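Beta-lactamase/D-alanine Carboxypeptidase (Yersinia pestis, PDB 3RJU) is probably a penicillin-binding-protein-like serine hydrolase of the beta-lactamase and D-alanine carboxypeptidase family, acting on beta-lactams or D-alanyl peptides. Local coordinates at residues Val73-Asp77 / Asp78-Lys82. Sequence-based numbering, arbitrary orientation.
Sequences VKLAD and DGIVK
Asp78 lays one face of its carboxylate over the backbone carbonyl of Lys74, CG standing 3.3 Å from Lys74 O. Around the group, Leu75 CD2 lies beside OD2, which forms a salt bridge with Lys186, while OD1 takes a water that also donates to Asp77 OD2. This water joins two like charges; Asp77 OD2 is further paired with Arg253, which probably offsets their repulsion. With CG beside its own backbone N (chi1 -70°), the Asp78 carboxylate folds back over the last helical turn.

A Schellman motif ends the helix. Asp78 N still makes a helical bond to Lys74 O (3.0 Å), but Gly79 turns to positive phi, a conformation in which its lack of a CB spares the preceding carbonyl. Gly79 N then bonds to Ala76 O at 3.0 Å, and Ile80 N closes the wider loop on Leu75 O at 2.9 Å. Val81 N adds a weak second bond to Leu75 O (3.4 Å). Returning alongside the helix, Val81 O accepts a CA-H contact from Ala76 CA at 3.2 Å, and a second water donates to both Ala76 O and Val81 O, tying the outgoing chain to the last turn.

The apolar contact that accompanies the Schellman motif pairs Leu75 CD2 with Ile80 CD1 (3.8 Å), the two side chains crossing at a slant. Val81 CG2 packs against Leu75 CB (4.0 Å), also bordering Ala76.

This cap finishes helix 64-77, at whose start lies a probable SxxK motif. Leu75, Ile80 and Val81 face helix 162-175 through Leu171 and Ala174, Leu75 also touches Leu182 on helix 179-191, and Val73 leans on helix 255-258.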
loop_
_atom_site.group_PDB
_atom_site.type_symbol
_atom_site.label_atom_id
_atom_site.label_comp_id
_atom_site.label_asym_id
_atom_site.label_seq_id
_atom_site.Cartn_x
_atom_site.Cartn_y
_atom_site.Cartn_z
ATOM N N VAL A 73 -4.110 -13.397 1.615
ATOM C CA VAL A 73 -3.339 -14.390 2.361
ATOM C C VAL A 73 -4.171 -14.982 3.510
ATOM O O VAL A 73 -4.160 -16.200 3.746
ATOM C CB VAL A 73 -2.012 -13.774 2.859
ATOM C CG1 VAL A 73 -1.358 -14.627 3.934
ATOM C CG2 VAL A 73 -1.073 -13.553 1.678
ATOM N N LYS A 74 -4.910 -14.135 4.222
ATOM C CA LYS A 74 -5.749 -14.639 5.297
ATOM C C LYS A 74 -6.865 -15.543 4.779
ATOM O O LYS A 74 -7.100 -16.630 5.337
ATOM C CB LYS A 74 -6.288 -13.495 6.150
ATOM C CG LYS A 74 -5.180 -12.863 6.981
ATOM C CD LYS A 74 -5.654 -11.673 7.747
ATOM C CE LYS A 74 -4.692 -11.375 8.888
ATOM N NZ LYS A 74 -5.130 -10.154 9.591
ATOM N N LEU A 75 -7.512 -15.145 3.683
ATOM C CA LEU A 75 -8.554 -15.996 3.096
ATOM C C LEU A 75 -7.984 -17.315 2.559
ATOM O O LEU A 75 -8.658 -18.349 2.589
ATOM C CB LEU A 75 -9.318 -15.252 1.988
ATOM C CG LEU A 75 -10.232 -14.122 2.464
ATOM C CD1 LEU A 75 -10.869 -13.437 1.249
ATOM C CD2 LEU A 75 -11.301 -14.625 3.414
ATOM N N ALA A 76 -6.748 -17.285 2.070
ATOM C CA ALA A 76 -6.102 -18.514 1.616
ATOM C C ALA A 76 -5.849 -19.442 2.795
ATOM O O ALA A 76 -6.070 -20.650 2.704
ATOM C CB ALA A 76 -4.791 -18.205 0.885
ATOM N N ASP A 77 -5.394 -18.890 3.916
ATOM C CA ASP A 77 -5.208 -19.723 5.102
ATOM C C ASP A 77 -6.531 -20.329 5.579
ATOM O O ASP A 77 -6.555 -21.461 6.090
ATOM C CB ASP A 77 -4.555 -18.921 6.226
ATOM C CG ASP A 77 -4.234 -19.779 7.429
ATOM O OD1 ASP A 77 -3.355 -20.668 7.313
ATOM O OD2 ASP A 77 -4.867 -19.572 8.486
ATOM N N ASP A 78 -7.620 -19.580 5.402
ATOM C CA ASP A 78 -8.965 -20.047 5.755
ATOM C C ASP A 78 -9.493 -21.112 4.788
ATOM O O ASP A 78 -10.549 -21.716 5.044
ATOM C CB ASP A 78 -9.972 -18.888 5.731
ATOM C CG ASP A 78 -9.782 -17.894 6.861
ATOM O OD1 ASP A 78 -9.074 -18.204 7.850
ATOM O OD2 ASP A 78 -10.371 -16.791 6.752
ATOM N N GLY A 79 -8.801 -21.313 3.671
ATOM C CA GLY A 79 -9.283 -22.225 2.643
ATOM C C GLY A 79 -10.367 -21.654 1.742
ATOM O O GLY A 79 -11.000 -22.395 0.989
ATOM N N ILE A 80 -10.589 -20.342 1.820
ATOM C CA ILE A 80 -11.626 -19.665 1.025
ATOM C C ILE A 80 -11.179 -19.291 -0.401
ATOM O O ILE A 80 -11.982 -19.286 -1.346
ATOM C CB ILE A 80 -12.160 -18.426 1.773
ATOM C CG1 ILE A 80 -12.960 -18.876 3.012
ATOM C CG2 ILE A 80 -12.991 -17.549 0.848
ATOM C CD1 ILE A 80 -13.319 -17.751 3.942
ATOM N N VAL A 81 -9.896 -18.985 -0.560
ATOM C CA VAL A 81 -9.291 -18.873 -1.894
ATOM C C VAL A 81 -7.976 -19.611 -1.885
ATOM O O VAL A 81 -7.499 -20.014 -0.825
ATOM C CB VAL A 81 -9.013 -17.405 -2.333
ATOM C CG1 VAL A 81 -10.286 -16.575 -2.304
ATOM C CG2 VAL A 81 -7.895 -16.760 -1.490
ATOM N N LYS A 82 -7.407 -19.789 -3.072
ATOM C CA LYS A 82 -6.013 -20.189 -3.234
ATOM C C LYS A 82 -5.331 -19.096 -4.046
ATOM O O LYS A 82 -5.948 -18.521 -4.958
ATOM C CB LYS A 82 -5.909 -21.509 -3.994
ATOM C CG LYS A 82 -6.486 -22.700 -3.264
ATOM C CD LYS A 82 -6.366 -23.918 -4.153
ATOM C CE LYS A 82 -6.784 -25.193 -3.449
ATOM N NZ LYS A 82 -6.594 -26.368 -4.358
HETATM O O HOH W 1 -6.372 -22.013 0.474
HETATM O O HOH W 2 -7.521 -20.095 9.034
#